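Kelch domain-containing protein (Colletotrichum graminicola M1.001, PDB 5C86) oxidises alcohols as a fungal member of the AA5 family, probably through the copper-radical chemistry of galactose oxidase, passing electrons to dioxygen. Local coordinates at residues Gly26-Trp31 with Thr337-Ala342; Ser90-Thr95 with Ser137-Gly142. All coordinates share one frame; numbering follows the deposited sequence.

Contact 1 of 2, residues Gly26-Trp31 with Thr337-Ala342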
# COMPACT_ATOMS: atom_id res chain seq x y z
N GLY A 26 9.05 -12.55 -3.31
CA GLY A 26 8.44 -11.61 -4.19
C GLY A 26 7.26 -12.08 -5.04
O GLY A 26 6.88 -11.44 -5.97
N ASN A 27 6.69 -13.25 -4.70
CA ASN A 27 5.51 -13.70 -5.39
C ASN A 27 4.32 -12.75 -5.04
O ASN A 27 4.32 -12.07 -4.03
CB ASN A 27 5.32 -15.18 -5.04
CG ASN A 27 6.42 -16.04 -5.64
OD1 ASN A 27 6.92 -15.72 -6.72
ND2 ASN A 27 6.70 -17.17 -5.01
N LEU A 28 3.31 -12.81 -5.86
CA LEU A 28 2.09 -11.96 -5.63
C LEU A 28 0.93 -12.86 -5.16
O LEU A 28 0.44 -13.72 -5.93
CB LEU A 28 1.71 -11.29 -6.90
CG LEU A 28 0.59 -10.21 -6.80
CD1 LEU A 28 1.04 -8.97 -5.99
CD2 LEU A 28 0.15 -9.89 -8.20
N LEU A 29 0.54 -12.61 -3.96
CA LEU A 29 -0.63 -13.29 -3.34
C LEU A 29 -1.88 -12.45 -3.52
O LEU A 29 -1.86 -11.26 -3.18
CB LEU A 29 -0.43 -13.58 -1.86
CG LEU A 29 -1.49 -14.34 -1.04
CD1 LEU A 29 -1.61 -15.75 -1.55
CD2 LEU A 29 -1.07 -14.36 0.38
N VAL A 30 -2.93 -13.04 -4.05
CA VAL A 30 -4.19 -12.34 -4.26
C VAL A 30 -5.34 -13.06 -3.53
O VAL A 30 -5.30 -14.30 -3.40
CB VAL A 30 -4.50 -12.11 -5.72
CG1 VAL A 30 -3.27 -11.66 -6.48
CG2 VAL A 30 -5.12 -13.35 -6.39
N TRP A 31 -6.36 -12.31 -3.15
CA TRP A 31 -7.56 -12.96 -2.61
C TRP A 31 -8.80 -12.16 -2.91
O TRP A 31 -8.77 -10.97 -3.16
CB TRP A 31 -7.48 -13.27 -1.15
CG TRP A 31 -7.49 -12.15 -0.14
CD1 TRP A 31 -8.59 -11.61 0.43
CD2 TRP A 31 -6.36 -11.46 0.43
NE1 TRP A 31 -8.26 -10.68 1.35
CE2 TRP A 31 -6.89 -10.54 1.35
CE3 TRP A 31 -4.97 -11.52 0.24
CZ2 TRP A 31 -6.10 -9.68 2.13
CZ3 TRP A 31 -4.15 -10.65 1.01
CH2 TRP A 31 -4.73 -9.77 1.96
N THR A 337 -6.67 -3.12 -7.93
CA THR A 337 -5.46 -3.16 -7.10
C THR A 337 -4.24 -2.80 -7.96
O THR A 337 -4.23 -2.96 -9.16
CB THR A 337 -5.29 -4.52 -6.43
OG1 THR A 337 -5.30 -5.54 -7.45
CG2 THR A 337 -6.30 -4.76 -5.33
N ALA A 338 -3.16 -2.29 -7.27
CA ALA A 338 -1.88 -2.10 -7.91
C ALA A 338 -0.80 -2.23 -6.83
O ALA A 338 -1.07 -1.93 -5.67
CB ALA A 338 -1.74 -0.77 -8.60
N LEU A 339 0.36 -2.73 -7.21
CA LEU A 339 1.36 -3.05 -6.24
C LEU A 339 2.74 -3.08 -6.88
O LEU A 339 2.95 -3.66 -7.96
CB LEU A 339 1.05 -4.38 -5.58
CG LEU A 339 1.66 -4.55 -4.19
CD1 LEU A 339 0.93 -3.75 -3.17
CD2 LEU A 339 1.73 -5.99 -3.83
N LEU A 340 3.73 -2.49 -6.20
CA LEU A 340 5.13 -2.60 -6.66
C LEU A 340 5.67 -3.99 -6.44
O LEU A 340 5.54 -4.54 -5.36
CB LEU A 340 6.04 -1.66 -5.87
CG LEU A 340 7.49 -1.59 -6.30
CD1 LEU A 340 7.56 -1.06 -7.68
CD2 LEU A 340 8.29 -0.73 -5.34
N MET A 341 6.36 -4.52 -7.45
CA MET A 341 7.05 -5.82 -7.41
C MET A 341 8.57 -5.64 -7.14
O MET A 341 9.13 -4.60 -7.48
CB MET A 341 6.81 -6.50 -8.75
CG MET A 341 5.33 -6.66 -9.14
SD MET A 341 4.33 -7.51 -7.90
CE MET A 341 4.91 -9.15 -7.98
N ALA A 342 9.23 -6.72 -6.76
CA ALA A 342 10.68 -6.63 -6.49
C ALA A 342 11.46 -6.40 -7.77
O ALA A 342 12.56 -5.86 -7.77
CB ALA A 342 11.12 -7.90 -5.77
O HOH W 1 8.42 -9.42 -7.01
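Leu28 meets Leu339 and Met341 where the seven-bladed propeller, the fold of the galactose oxidase family, closes its ring. Strand 28-31 belongs to the first complete blade, while strand 336-340 is an edge strand of the blade that the N-terminal strand 5-11 completes from its far edge. The case illustrates how neighbouring blades pack face to face by side chains, with no direct hydrogen bond between the two segments.

The apolar part rests on Leu28. Its CB points toward the other segment, and with CG anti to the backbone N (chi1 -172°) the CD1 methyl lies 3.7 Å from CD2 of Leu339 as the two leucines meet at a slant. Met341 runs across Leu28 at about a right angle. Bends at chi2 and chi3 bring the end of its chain to Leu28, where SD lies 4.1 Å from Leu28 CD1 and the CE methyl lies 4.0 Å from Leu28 CB. Leu339 also touches Leu21, and Met341 touches Val54. Asn27 turns away from this layer and bonds to Val54 N and Glu104.

The polar part is backbone alone, bridged by one water. Gly26 O has the Met341 CE methyl 3.6 Å away, yet it still accepts a hydrogen bond from the water at 2.7 Å; the same water accepts a hydrogen bond from Ala342 N at 2.8 Å.

Contact 2 of 2, residues Ser90-Thr95 with Ser137-Gly142; sequences SSAAKT and SFSGAG
Ala92 meets Ser139 and Gly140 where the loops between the second and third strands of two successive propeller blades lie side by side. The pair shows how loops between blades can touch lightly next to the copper-binding site, which is empty in this apo structure.

The Ala92 methyl, carried on the type I turn from Ser91 to Lys94, points at the other loop: its CB lies 3.5 Å from Ser139 OG and 3.7 Å from the backbone N of Gly140. The turn is closed by the bond from Lys94 N to Ser91 O (3.1 Å).

At the aromatic end, Ser90 OG comes to the edge of the Phe138 ring, near its plane, 4.2 Å from CE2. The ring reaches this place with CG anti to the backbone N (chi1 167°), and it stacks on Tyr120, a ligand in a copper-bound structure of this protein. It also touches Cys73, a placing consistent with that of the tryptophan over the tyrosine-cysteine cofactor of galactose oxidase.

The hydroxyls of Ser90 and Ser139, the two serines in the contact, each bond to a carbonyl outside the segments. Ser90 OG bonds to Thr40 O. A polar link between the loops runs from Ser139 OG (chi1 60°) to Gly89 O, the residue just before Ser90. Across the segments themselves, Ala92 CB and the Phe138 edge make van der Waals contact, and no hydrogen bond joins the two directly.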
# COMPACT_ATOMS: atom_id res chain seq x y z
N SER A 90 -15.72 -9.33 5.92
CA SER A 90 -16.98 -10.10 5.99
C SER A 90 -17.04 -10.86 7.31
O SER A 90 -18.13 -10.93 7.99
CB SER A 90 -17.12 -10.97 4.78
OG SER A 90 -17.45 -10.25 3.61
N SER A 91 -15.94 -11.47 7.73
CA SER A 91 -15.89 -12.01 9.09
C SER A 91 -15.40 -10.91 10.03
O SER A 91 -14.20 -10.75 10.36
CB SER A 91 -15.10 -13.33 9.21
OG SER A 91 -15.37 -14.25 8.18
N ALA A 92 -16.32 -10.09 10.49
CA ALA A 92 -16.01 -8.80 10.99
C ALA A 92 -15.18 -8.68 12.27
O ALA A 92 -14.56 -7.67 12.53
CB ALA A 92 -17.29 -7.96 11.08
N ALA A 93 -15.20 -9.73 13.09
CA ALA A 93 -14.48 -9.63 14.34
C ALA A 93 -13.05 -10.26 14.20
O ALA A 93 -12.26 -10.07 15.13
CB ALA A 93 -15.24 -10.40 15.46
N LYS A 94 -12.78 -11.01 13.13
CA LYS A 94 -11.62 -11.95 13.04
C LYS A 94 -10.30 -11.26 12.70
O LYS A 94 -10.25 -10.21 12.02
CB LYS A 94 -11.88 -13.08 12.09
CG LYS A 94 -13.13 -13.88 12.61
CD LYS A 94 -13.19 -15.28 12.17
CE LYS A 94 -14.05 -16.08 13.15
NZ LYS A 94 -14.34 -17.34 12.48
N THR A 95 -9.25 -11.78 13.26
CA THR A 95 -7.83 -11.42 12.89
C THR A 95 -7.18 -12.72 12.40
O THR A 95 -7.24 -13.76 13.10
CB THR A 95 -7.07 -10.85 14.05
OG1 THR A 95 -7.72 -9.70 14.58
CG2 THR A 95 -5.71 -10.35 13.58
N SER A 137 -16.97 0.74 8.54
CA SER A 137 -18.40 0.41 8.75
C SER A 137 -19.07 -0.38 7.67
O SER A 137 -20.34 -0.44 7.58
CB SER A 137 -19.12 1.70 9.17
OG SER A 137 -19.08 2.71 8.19
N PHE A 138 -18.30 -1.07 6.85
CA PHE A 138 -18.85 -2.04 5.91
C PHE A 138 -19.55 -3.15 6.67
O PHE A 138 -20.59 -3.65 6.20
CB PHE A 138 -17.79 -2.59 5.02
CG PHE A 138 -18.17 -3.80 4.25
CD1 PHE A 138 -18.93 -3.70 3.10
CD2 PHE A 138 -17.77 -5.03 4.67
CE1 PHE A 138 -19.27 -4.88 2.38
CE2 PHE A 138 -18.14 -6.17 4.01
CZ PHE A 138 -18.91 -6.09 2.86
N SER A 139 -18.93 -3.60 7.74
CA SER A 139 -19.44 -4.72 8.56
C SER A 139 -19.11 -4.34 9.98
O SER A 139 -18.52 -3.28 10.23
CB SER A 139 -18.77 -5.99 8.11
OG SER A 139 -17.36 -5.79 8.32
N GLY A 140 -19.61 -5.14 10.93
CA GLY A 140 -19.29 -4.88 12.30
C GLY A 140 -20.38 -4.21 13.09
O GLY A 140 -21.49 -4.17 12.65
N ALA A 141 -20.04 -3.64 14.21
CA ALA A 141 -21.03 -3.13 15.14
C ALA A 141 -20.39 -2.19 16.12
O ALA A 141 -19.26 -2.41 16.52
CB ALA A 141 -21.64 -4.34 15.87
N GLY A 142 -21.08 -1.15 16.51
CA GLY A 142 -20.62 -0.15 17.45
C GLY A 142 -19.79 0.94 16.79
O GLY A 142 -19.33 0.76 15.64

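Overall arrangement
Both contacts join adjacent blades of one propeller, but they share no strand or loop and their centres lie 25 Å apart. Contact 1 is buried and away from the copper site; it joins strands 28-31 and 336-340 and the turns at their ends. Contact 2, nested within the chain loop that contact 1 spans, joins connecting loops farther from the molecular centre, where burial is only partial and one end borders the empty copper-binding site. Neither has a direct hydrogen bond between its segments. In the interior, leucine and methionine side chains make the contact and a water bridges the backbones; at the loops, it is made by an alanine methyl, serine hydroxyls and one aromatic edge.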